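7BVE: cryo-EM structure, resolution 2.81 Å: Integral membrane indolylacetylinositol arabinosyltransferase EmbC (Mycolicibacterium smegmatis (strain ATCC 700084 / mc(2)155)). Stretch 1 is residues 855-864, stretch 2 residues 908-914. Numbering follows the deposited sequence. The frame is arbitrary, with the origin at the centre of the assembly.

Stretch 1 855-864: DRDQAGPLLV
Stretch 2 (908-914) NLRAPLS

The two stretches belong to one chain and meet as antiparallel strands. Stretch 1 begins as a loop and becomes strand by Leu863 and Val864. Stretch 2 continues a strand that begins earlier in the chain and runs through Asn908 to Ala911; Leu913 and Ser914 are loop. The strand axes approach to 4.7 Å, and their N-to-C directions differ by 151°. Together the stretches bury 529 Å².

The register is set by Leu863 opposite Ala911, with CA atoms 5.5 Å apart. This is the hydrogen-bonded pair, and each residue both gives and accepts. Leu863 N donates to Ala911 O at 3.0 Å, with an N-H...O angle of 163°. Ala911 N donates to Leu863 O at 3.3 Å, with a more bent angle of 137°. The backbone N and O of both residues are thus satisfied across the pair.

Val864 faces Arg910 as a non-hydrogen-bonded pair, their CA atoms 4.7 Å apart. CA-H...O contacts supplement the amide bonds here. Val864 CA lies 3.3 Å from Leu909 O, and Arg910 CA lies 3.6 Å from Leu863 O. Leu863 O therefore receives both the amide of Ala911 and this CA-H. Farther along, the CA atoms of Leu862 and Pro912 are 4.6 Å apart. Pro912 has no amide hydrogen. Pro861 O receives a CA-H...O contact from Pro912 CA at 3.5 Å; Leu913 N is 3.6 Å from Pro861 O and is not counted as hydrogen-bonded to it.

The strand backbone is extended: phi/psi is -117/122 at Leu863, -124/131 at Val864, -136/150 at Arg910 and -156/133 at Ala911. Pro861, at -83/5, breaks this conformation before the strand. Leu913, at -81/-5, does so after the other.

Leu863 and Ala911 place their side chains on one face of the sheet; Val864 and Arg910 use the other. Leu863 has chi1 t and chi2 p. Val864 has chi1 t. Its CG1 comes within 3.6 Å of Asn908 OD1, a van der Waals contact. That oxygen has its hydrogen bond with a residue just outside the stretches. Asn908 has chi1 m. Arg910 has chi1 p, chi2 t and chi3 p, and its CB lies 4.2 Å from Leu862 CD2. Leu862 is m, t.

Leu913 has the largest covered area, 116 Å². Its CB points toward stretch 1, with chi1 m and chi2 t. Leu913 CD2 packs on Leu863 CB at 4.0 Å, and Leu913 CD1 packs on Ala859 CB at 4.0 Å. Leu913 CD1 also lies 3.4 Å from Gly860 O and 3.7 Å from Arg856 NH1, near the plane of the guanidinium at its edge. A methyl offers this group no acceptor, so the contact is packing alone. Arg856 is m, m, t.

The start of stretch 1 bonds within itself and is poorly ordered. Arg856 N donates to Asp855 OD1 at 2.7 Å. Gln858 N donates weakly to Asp857 OD1, also at 2.7 Å. Asp855 and Asp857 have chi1 t and p; Gln858 has chi1 p and chi2 t.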

# COMPACT_ATOMS: atom_id res chain seq x y z
N ASP A 855 -2.86 -30.24 -48.54
CA ASP A 855 -2.64 -31.61 -48.09
C ASP A 855 -2.25 -31.59 -46.61
O ASP A 855 -1.76 -30.59 -46.08
CB ASP A 855 -1.57 -32.28 -48.94
CG ASP A 855 -1.57 -33.79 -48.81
OD1 ASP A 855 -2.43 -34.34 -48.08
OD2 ASP A 855 -0.71 -34.45 -49.44
N ARG A 856 -2.47 -32.72 -45.94
CA ARG A 856 -2.32 -32.79 -44.49
C ARG A 856 -0.91 -33.15 -44.05
O ARG A 856 -0.70 -33.43 -42.87
CB ARG A 856 -3.33 -33.78 -43.91
CG ARG A 856 -4.76 -33.35 -44.16
CD ARG A 856 -5.08 -32.07 -43.41
NE ARG A 856 -6.47 -31.69 -43.57
CZ ARG A 856 -7.01 -30.60 -43.03
NH1 ARG A 856 -6.26 -29.79 -42.30
NH2 ARG A 856 -8.29 -30.33 -43.22
N ASP A 857 0.06 -33.14 -44.96
CA ASP A 857 1.47 -33.24 -44.61
C ASP A 857 2.23 -31.95 -44.86
O ASP A 857 3.11 -31.60 -44.08
CB ASP A 857 2.12 -34.39 -45.38
CG ASP A 857 1.95 -34.29 -46.89
OD1 ASP A 857 1.21 -33.39 -47.36
OD2 ASP A 857 2.55 -35.10 -47.61
N GLN A 858 1.91 -31.24 -45.94
CA GLN A 858 2.46 -29.91 -46.19
C GLN A 858 1.54 -28.81 -45.65
O GLN A 858 1.25 -27.81 -46.30
CB GLN A 858 2.72 -29.74 -47.69
CG GLN A 858 1.54 -30.02 -48.62
CD GLN A 858 1.91 -29.87 -50.08
OE1 GLN A 858 3.03 -29.49 -50.41
NE2 GLN A 858 0.97 -30.17 -50.96
N ALA A 859 1.13 -28.98 -44.39
CA ALA A 859 0.33 -27.99 -43.69
C ALA A 859 0.84 -27.87 -42.27
O ALA A 859 1.14 -28.87 -41.62
CB ALA A 859 -1.15 -28.36 -43.68
N GLY A 860 0.94 -26.63 -41.80
CA GLY A 860 1.39 -26.36 -40.47
C GLY A 860 0.34 -26.68 -39.43
O GLY A 860 -0.78 -27.09 -39.75
N PRO A 861 0.67 -26.50 -38.18
CA PRO A 861 -0.27 -26.85 -37.11
C PRO A 861 -1.31 -25.78 -36.81
O PRO A 861 -2.09 -25.94 -35.87
CB PRO A 861 0.66 -27.06 -35.91
CG PRO A 861 1.80 -26.18 -36.19
CD PRO A 861 2.01 -26.17 -37.66
N LEU A 862 -1.34 -24.70 -37.59
CA LEU A 862 -2.15 -23.54 -37.24
C LEU A 862 -2.85 -23.01 -38.48
O LEU A 862 -2.29 -23.05 -39.58
CB LEU A 862 -1.31 -22.44 -36.62
CG LEU A 862 -0.88 -22.59 -35.18
CD1 LEU A 862 0.01 -21.44 -34.83
CD2 LEU A 862 -2.07 -22.59 -34.26
N LEU A 863 -4.06 -22.49 -38.28
CA LEU A 863 -4.75 -21.66 -39.25
C LEU A 863 -4.94 -20.29 -38.63
O LEU A 863 -5.53 -20.17 -37.56
CB LEU A 863 -6.10 -22.27 -39.61
CG LEU A 863 -7.02 -21.59 -40.61
CD1 LEU A 863 -6.42 -21.61 -41.99
CD2 LEU A 863 -8.34 -22.30 -40.60
N VAL A 864 -4.42 -19.25 -39.28
CA VAL A 864 -4.32 -17.93 -38.67
C VAL A 864 -5.03 -16.90 -39.54
O VAL A 864 -4.82 -16.86 -40.75
CB VAL A 864 -2.85 -17.51 -38.43
CG1 VAL A 864 -2.80 -16.19 -37.72
CG2 VAL A 864 -2.10 -18.53 -37.63
N ASN A 908 -3.24 -11.81 -33.91
CA ASN A 908 -3.43 -13.03 -34.67
C ASN A 908 -4.45 -13.90 -33.97
O ASN A 908 -4.31 -14.20 -32.78
CB ASN A 908 -2.11 -13.80 -34.82
CG ASN A 908 -1.18 -13.17 -35.82
OD1 ASN A 908 -1.56 -12.86 -36.94
ND2 ASN A 908 0.06 -12.95 -35.41
N LEU A 909 -5.48 -14.30 -34.70
CA LEU A 909 -6.47 -15.26 -34.22
C LEU A 909 -6.08 -16.63 -34.76
O LEU A 909 -5.76 -16.76 -35.94
CB LEU A 909 -7.87 -14.90 -34.71
CG LEU A 909 -8.49 -13.55 -34.36
CD1 LEU A 909 -9.83 -13.44 -35.04
CD2 LEU A 909 -8.64 -13.39 -32.88
N ARG A 910 -6.10 -17.64 -33.90
CA ARG A 910 -5.51 -18.92 -34.23
C ARG A 910 -6.41 -20.07 -33.81
O ARG A 910 -7.19 -19.98 -32.85
CB ARG A 910 -4.15 -19.04 -33.56
CG ARG A 910 -4.23 -18.98 -32.07
CD ARG A 910 -2.90 -19.06 -31.44
NE ARG A 910 -2.13 -17.83 -31.64
CZ ARG A 910 -2.21 -16.80 -30.82
NH1 ARG A 910 -3.01 -16.85 -29.77
NH2 ARG A 910 -1.49 -15.73 -31.04
N ALA A 911 -6.31 -21.17 -34.56
CA ALA A 911 -7.09 -22.35 -34.32
C ALA A 911 -6.29 -23.49 -34.92
O ALA A 911 -5.82 -23.36 -36.05
CB ALA A 911 -8.47 -22.29 -34.95
N PRO A 912 -6.10 -24.60 -34.20
CA PRO A 912 -5.36 -25.72 -34.76
C PRO A 912 -6.14 -26.42 -35.86
O PRO A 912 -7.37 -26.37 -35.91
CB PRO A 912 -5.15 -26.65 -33.56
CG PRO A 912 -5.33 -25.78 -32.39
CD PRO A 912 -6.36 -24.79 -32.77
N LEU A 913 -5.41 -27.09 -36.74
CA LEU A 913 -6.07 -27.89 -37.77
C LEU A 913 -6.51 -29.25 -37.25
O LEU A 913 -7.16 -30.00 -37.99
CB LEU A 913 -5.16 -28.08 -38.98
CG LEU A 913 -4.79 -26.85 -39.79
CD1 LEU A 913 -3.91 -27.28 -40.94
CD2 LEU A 913 -6.02 -26.17 -40.29
N SER A 914 -6.16 -29.60 -36.01
CA SER A 914 -6.74 -30.79 -35.40
C SER A 914 -8.19 -30.57 -35.01
O SER A 914 -8.92 -31.55 -34.82
CB SER A 914 -5.93 -31.21 -34.18
OG SER A 914 -6.10 -30.29 -33.12